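DUF4785 domain-containing protein (Legionella pneumophila subsp. pneumophila, PDB 4KH9) is of unknown function but binds calcium ions and has three domains, the central and C-terminal ones belonging to the E-set clan of immunoglobulin-like folds. Local coordinates at residues R200-G203 / Q207-S210; A268-V273 / Y295-V300. All coordinates share one frame; numbering follows the deposited sequence.

Contact 1: R200-G203 / Q207-S210; sequences RLVG and QVIS
R200 and V208 lie on the same face of a two-stranded ladder as diagonal neighbours, since R200 pairs with S210 and V208 with V202, and their side chains meet at a slant. The arginine chain leaves the backbone with CG between N and the carbonyl carbon (chi1 63°) and then runs extended. Its aliphatic CD lies 3.8 Å from one methyl, V208 CG1, and the guanidinium brings NH1 obliquely to the other, 3.8 Å from V208 CG2, while NE forms a salt bridge with E241 on the neighbouring strand 238-248. L201 and I209 point to the other face as a direct cross-strand pair, with CB to CB at 4.2 Å; there they join L240, A225 and W238.

The backbone fixes this alternation. L201 and I209 exchange two hydrogen bonds, L201 N to I209 O at 2.7 Å and I209 N to L201 O at 2.9 Å, and a third runs from G203 N to Q207 O at 2.9 Å. At that end the Q207 chain, bent at chi2 (-87°), brings its amide against G203, with OE1 3.3 Å from G203 C. The amide is held at both ends, OE1 by K205 N and NE2 by the hydroxyl of S229. The whole is an antiparallel beta hairpin at its turn end, one piece of the central E-set domain.

Contact 2: A268-V273 / Y295-V300; sequences ASLMNV and YALQSV
The Y295 ring and the A268 methyl form the one flat-group contact here, and the methyl reaches the ring obliquely, at neither a clear face nor a clear edge. A268 CB is 3.6 Å from Y295 CE1, and the ring atoms bonded to CE1 stand a little further back, with CZ at 4.0 Å from that methyl. The tyrosine side chain also touches V289, of strand 281-289, and S267, just ahead of A268 in the chain.

Two residues further along each strand, L270 and L297 make the second contact. The first side-chain bond of L270 is directed at the opposing strand, whereas that of L297 starts off to one side and the rest of the chain is brought round by its torsions: with CG anti to the backbone N (chi1 173°) and chi2 at 61°, CD1 swings inward. That methyl settles against both branches of L270, 3.8 Å from L270 CD1 and 3.8 Å from L270 CD2, so it fits the fork of the opposing leucine, the two side chains meeting at an angle. V285 touches both leucines; V287 adds to the L270 side, and L329 and F331 to that of L297.

The backbones stay well apart, with L270 CA 9.1 Å from L297 CA, as expected of strands facing each other in two layers of a beta sandwich. All four residues are buried, and what joins them is carbon against carbon. Cohesion across the layers therefore rests on close fit and exclusion of water rather than on directed bonds, while the one polar group of the four side chains, the Y295 hydroxyl, is hydrogen-bonded to the carbonyl oxygen of T291.

In the fold
Contact 1 closes before contact 2 opens along the chain, and the two belong to successive domains: residues 200-210 to the central one and residues 268-300 to the C-terminal one. Their centres are 30 Å apart and their nearest atoms about 18 Å, so they do not touch, and they share no sheet. Together they illustrate two ways of holding beta structure. Contact 1 joins adjacent strands, 196-202 and 208-217, within one sheet; contact 2 joins strands 268-278 and 293-302, which belong to different sheets packed layer on layer. Contact 1 thus samples in-sheet pairing and contact 2 between-sheet packing, each internal to its own domain, so neither joins the central domain to the C-terminal one.

Contact 1: R200-G203 / Q207-S210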
ATOM      1  N   ARG A 200      -3.061  -6.627 -10.134  1.00 25.75           N
ATOM      2  CA  ARG A 200      -2.989  -5.298 -10.722  1.00 26.35           C
ATOM      3  C   ARG A 200      -2.504  -4.319  -9.703  1.00 28.28           C
ATOM      4  O   ARG A 200      -2.484  -4.608  -8.520  1.00 30.40           O
ATOM      5  CB  ARG A 200      -4.375  -4.867 -11.269  1.00 28.35           C
ATOM      6  CG  ARG A 200      -5.439  -4.749 -10.144  1.00 29.04           C
ATOM      7  CD  ARG A 200      -6.758  -4.286 -10.711  1.00 36.33           C
ATOM      8  NE  ARG A 200      -7.734  -3.993  -9.658  1.00 39.90           N
ATOM      9  CZ  ARG A 200      -8.925  -3.443  -9.881  1.00 51.28           C
ATOM     10  NH1 ARG A 200      -9.297  -3.128 -11.117  1.00 36.88           N
ATOM     11  NH2 ARG A 200      -9.752  -3.205  -8.871  1.00 39.59           N
ATOM     12  N   LEU A 201      -2.188  -3.124 -10.165  1.00 25.81           N
ATOM     13  CA  LEU A 201      -1.748  -1.998  -9.328  1.00 23.39           C
ATOM     14  C   LEU A 201      -2.824  -0.953  -9.389  1.00 27.86           C
ATOM     15  O   LEU A 201      -3.281  -0.630 -10.486  1.00 26.01           O
ATOM     16  CB  LEU A 201      -0.387  -1.445  -9.825  1.00 21.72           C
ATOM     17  CG  LEU A 201       0.711  -2.501 -10.013  1.00 25.79           C
ATOM     18  CD1 LEU A 201       1.997  -1.867 -10.612  1.00 23.70           C
ATOM     19  CD2 LEU A 201       1.019  -3.217  -8.682  1.00 25.94           C
ATOM     20  N   VAL A 202      -3.252  -0.443  -8.224  1.00 27.56           N
ATOM     21  CA  VAL A 202      -4.316   0.569  -8.143  1.00 28.54           C
ATOM     22  C   VAL A 202      -3.740   1.827  -7.491  1.00 31.53           C
ATOM     23  O   VAL A 202      -3.204   1.793  -6.385  1.00 30.96           O
ATOM     24  CB  VAL A 202      -5.586   0.038  -7.392  1.00 32.55           C
ATOM     25  CG1 VAL A 202      -6.713   1.073  -7.443  1.00 33.42           C
ATOM     26  CG2 VAL A 202      -6.083  -1.280  -7.999  1.00 32.03           C
ATOM     27  N   GLY A 203      -3.866   2.929  -8.200  1.00 29.94           N
ATOM     28  CA  GLY A 203      -3.383   4.232  -7.772  1.00 29.55           C
ATOM     29  C   GLY A 203      -4.398   5.039  -6.991  1.00 33.50           C
ATOM     30  O   GLY A 203      -5.583   4.710  -7.002  1.00 32.96           O
ATOM     31  N   GLN A 207      -6.496   4.877 -10.962  1.00 33.20           N
ATOM     32  CA  GLN A 207      -5.855   4.436 -12.218  1.00 32.31           C
ATOM     33  C   GLN A 207      -5.289   3.003 -12.020  1.00 35.84           C
ATOM     34  O   GLN A 207      -4.803   2.662 -10.933  1.00 37.21           O
ATOM     35  CB  GLN A 207      -4.770   5.430 -12.701  1.00 33.41           C
ATOM     36  CG  GLN A 207      -3.533   5.593 -11.798  1.00 39.55           C
ATOM     37  CD  GLN A 207      -3.655   6.625 -10.687  1.00 45.01           C
ATOM     38  OE1 GLN A 207      -4.567   6.637  -9.863  1.00 33.00           O
ATOM     39  NE2 GLN A 207      -2.665   7.464 -10.574  1.00 46.32           N
ATOM     40  N   VAL A 208      -5.426   2.157 -13.028  1.00 30.82           N
ATOM     41  CA  VAL A 208      -5.041   0.756 -12.922  1.00 29.02           C
ATOM     42  C   VAL A 208      -3.893   0.418 -13.871  1.00 31.08           C
ATOM     43  O   VAL A 208      -3.911   0.781 -15.045  1.00 30.82           O
ATOM     44  CB  VAL A 208      -6.274  -0.169 -13.190  1.00 32.40           C
ATOM     45  CG1 VAL A 208      -5.871  -1.642 -13.331  1.00 32.22           C
ATOM     46  CG2 VAL A 208      -7.330  -0.012 -12.093  1.00 32.17           C
ATOM     47  N   ILE A 209      -2.908  -0.319 -13.351  1.00 26.88           N
ATOM     48  CA  ILE A 209      -1.819  -0.860 -14.157  1.00 27.41           C
ATOM     49  C   ILE A 209      -1.885  -2.377 -13.913  1.00 31.02           C
ATOM     50  O   ILE A 209      -1.700  -2.817 -12.796  1.00 31.00           O
ATOM     51  CB  ILE A 209      -0.425  -0.215 -13.873  1.00 30.41           C
ATOM     52  CG1 ILE A 209      -0.407   1.294 -14.224  1.00 31.61           C
ATOM     53  CG2 ILE A 209       0.686  -0.966 -14.640  1.00 31.16           C
ATOM     54  CD1 ILE A 209       0.784   2.083 -13.665  1.00 35.57           C
ATOM     55  N   SER A 210      -2.225  -3.164 -14.934  1.00 31.95           N
ATOM     56  CA  SER A 210      -2.296  -4.621 -14.818  1.00 33.04           C
ATOM     57  C   SER A 210      -0.874  -5.227 -14.711  1.00 36.47           C
ATOM     58  O   SER A 210       0.080  -4.633 -15.208  1.00 36.83           O
ATOM     59  CB  SER A 210      -3.038  -5.204 -16.018  1.00 38.30           C
ATOM     60  OG  SER A 210      -4.358  -4.680 -16.074  1.00 49.14           O
TER

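Contact 2: A268-V273 / Y295-V300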
ATOM      1  N   ALA A 268      12.366  16.901  -9.411  1.00 32.18           N
ATOM      2  CA  ALA A 268      13.622  17.622  -9.186  1.00 31.04           C
ATOM      3  C   ALA A 268      14.714  16.650  -8.777  1.00 35.30           C
ATOM      4  O   ALA A 268      14.424  15.590  -8.202  1.00 36.49           O
ATOM      5  CB  ALA A 268      13.444  18.703  -8.123  1.00 31.54           C
ATOM      6  N   SER A 269      15.966  16.987  -9.113  1.00 31.16           N
ATOM      7  CA  SER A 269      17.106  16.146  -8.794  1.00 32.13           C
ATOM      8  C   SER A 269      18.283  16.950  -8.279  1.00 35.41           C
ATOM      9  O   SER A 269      18.483  18.081  -8.698  1.00 35.63           O
ATOM     10  CB  SER A 269      17.545  15.360 -10.029  1.00 37.38           C
ATOM     11  OG  SER A 269      16.534  14.453 -10.435  1.00 44.55           O
ATOM     12  N   LEU A 270      19.050  16.356  -7.364  1.00 32.49           N
ATOM     13  CA  LEU A 270      20.306  16.915  -6.843  1.00 33.61           C
ATOM     14  C   LEU A 270      21.435  16.506  -7.792  1.00 41.20           C
ATOM     15  O   LEU A 270      21.463  15.348  -8.239  1.00 38.99           O
ATOM     16  CB  LEU A 270      20.590  16.446  -5.409  1.00 33.20           C
ATOM     17  CG  LEU A 270      19.518  16.695  -4.348  1.00 37.82           C
ATOM     18  CD1 LEU A 270      19.917  16.051  -3.042  1.00 38.77           C
ATOM     19  CD2 LEU A 270      19.251  18.189  -4.150  1.00 36.85           C
HETATM   20  N   MSE A 271      22.366  17.428  -8.100  1.00 42.14           N
HETATM   21  CA  MSE A 271      23.443  17.124  -9.054  1.00 44.44           C
HETATM   22  C   MSE A 271      24.855  17.165  -8.445  1.00 49.33           C
HETATM   23  O   MSE A 271      25.623  16.229  -8.641  1.00 51.06           O
HETATM   24  CB  MSE A 271      23.384  18.098 -10.234  1.00 48.13           C
HETATM   25  CG  MSE A 271      22.088  18.001 -11.031  1.00 57.70           C
HETATM   26 SE   MSE A 271      21.916  19.440 -12.322  0.75 69.85          SE
HETATM   27  CE  MSE A 271      23.460  18.969 -13.526  1.00 67.54           C
ATOM     28  N   ASN A 272      25.217  18.252  -7.770  1.00 44.96           N
ATOM     29  CA  ASN A 272      26.562  18.434  -7.211  1.00 46.23           C
ATOM     30  C   ASN A 272      26.481  18.991  -5.812  1.00 49.65           C
ATOM     31  O   ASN A 272      25.665  19.872  -5.583  1.00 49.46           O
ATOM     32  CB  ASN A 272      27.394  19.405  -8.088  1.00 47.96           C
ATOM     33  CG  ASN A 272      27.613  18.981  -9.520  1.00 77.93           C
ATOM     34  OD1 ASN A 272      28.619  18.328  -9.857  1.00 78.21           O
ATOM     35  ND2 ASN A 272      26.723  19.419 -10.411  1.00 59.98           N
ATOM     36  N   VAL A 273      27.330  18.520  -4.888  1.00 44.75           N
ATOM     37  CA  VAL A 273      27.346  19.034  -3.521  1.00 43.70           C
ATOM     38  C   VAL A 273      28.795  19.426  -3.194  1.00 48.32           C
ATOM     39  O   VAL A 273      29.739  18.711  -3.539  1.00 47.96           O
ATOM     40  CB  VAL A 273      26.696  18.084  -2.470  1.00 47.05           C
ATOM     41  CG1 VAL A 273      27.292  16.683  -2.495  1.00 47.43           C
ATOM     42  CG2 VAL A 273      26.726  18.674  -1.065  1.00 47.00           C
ATOM     43  N   TYR A 295      10.040  22.715  -2.363  1.00 28.50           N
ATOM     44  CA  TYR A 295      10.950  21.597  -2.146  1.00 27.51           C
ATOM     45  C   TYR A 295      11.745  21.777  -0.869  1.00 33.79           C
ATOM     46  O   TYR A 295      12.074  22.916  -0.482  1.00 31.86           O
ATOM     47  CB  TYR A 295      11.928  21.470  -3.325  1.00 28.03           C
ATOM     48  CG  TYR A 295      11.264  21.154  -4.644  1.00 29.05           C
ATOM     49  CD1 TYR A 295      11.053  19.839  -5.043  1.00 30.11           C
ATOM     50  CD2 TYR A 295      10.891  22.167  -5.518  1.00 30.02           C
ATOM     51  CE1 TYR A 295      10.437  19.540  -6.261  1.00 30.51           C
ATOM     52  CE2 TYR A 295      10.298  21.881  -6.751  1.00 31.10           C
ATOM     53  CZ  TYR A 295      10.090  20.562  -7.127  1.00 36.60           C
ATOM     54  OH  TYR A 295       9.461  20.263  -8.314  1.00 33.65           O
ATOM     55  N   ALA A 296      12.094  20.654  -0.229  1.00 30.56           N
ATOM     56  CA  ALA A 296      12.929  20.708   0.962  1.00 30.34           C
ATOM     57  C   ALA A 296      14.123  19.842   0.778  1.00 34.03           C
ATOM     58  O   ALA A 296      14.004  18.675   0.414  1.00 34.18           O
ATOM     59  CB  ALA A 296      12.157  20.287   2.202  1.00 31.42           C
ATOM     60  N   LEU A 297      15.284  20.416   1.000  1.00 33.00           N
ATOM     61  CA  LEU A 297      16.537  19.690   0.978  1.00 34.89           C
ATOM     62  C   LEU A 297      16.906  19.361   2.402  1.00 39.73           C
ATOM     63  O   LEU A 297      17.117  20.275   3.194  1.00 40.54           O
ATOM     64  CB  LEU A 297      17.615  20.520   0.295  1.00 36.57           C
ATOM     65  CG  LEU A 297      19.034  19.961   0.339  1.00 43.51           C
ATOM     66  CD1 LEU A 297      19.127  18.594  -0.368  1.00 44.57           C
ATOM     67  CD2 LEU A 297      19.994  20.946  -0.244  1.00 46.28           C
ATOM     68  N   GLN A 298      16.980  18.065   2.733  1.00 35.98           N
ATOM     69  CA  GLN A 298      17.308  17.607   4.081  1.00 34.79           C
ATOM     70  C   GLN A 298      18.617  16.849   4.082  1.00 40.00           C
ATOM     71  O   GLN A 298      18.837  16.034   3.193  1.00 39.44           O
ATOM     72  CB  GLN A 298      16.191  16.712   4.607  1.00 34.71           C
ATOM     73  CG  GLN A 298      16.109  16.684   6.115  1.00 47.17           C
ATOM     74  CD  GLN A 298      15.081  15.692   6.585  1.00 57.02           C
ATOM     75  OE1 GLN A 298      15.420  14.604   7.069  1.00 46.73           O
ATOM     76  NE2 GLN A 298      13.810  16.059   6.473  1.00 41.05           N
ATOM     77  N   SER A 299      19.471  17.111   5.091  1.00 38.84           N
ATOM     78  CA  SER A 299      20.781  16.474   5.268  1.00 38.98           C
ATOM     79  C   SER A 299      21.070  16.228   6.739  1.00 42.34           C
ATOM     80  O   SER A 299      20.525  16.921   7.594  1.00 41.72           O
ATOM     81  CB  SER A 299      21.879  17.337   4.671  1.00 42.93           C
ATOM     82  OG  SER A 299      23.096  16.606   4.563  1.00 50.92           O
ATOM     83  N   VAL A 300      21.917  15.246   7.033  1.00 40.56           N
ATOM     84  CA  VAL A 300      22.296  14.909   8.413  1.00 40.80           C
ATOM     85  C   VAL A 300      23.829  14.895   8.536  1.00 44.20           C
ATOM     86  O   VAL A 300      24.511  14.305   7.699  1.00 42.81           O
ATOM     87  CB  VAL A 300      21.661  13.569   8.888  1.00 43.96           C
ATOM     88  CG1 VAL A 300      22.126  12.394   8.056  1.00 42.87           C
ATOM     89  CG2 VAL A 300      21.929  13.312  10.370  1.00 44.47           C
TER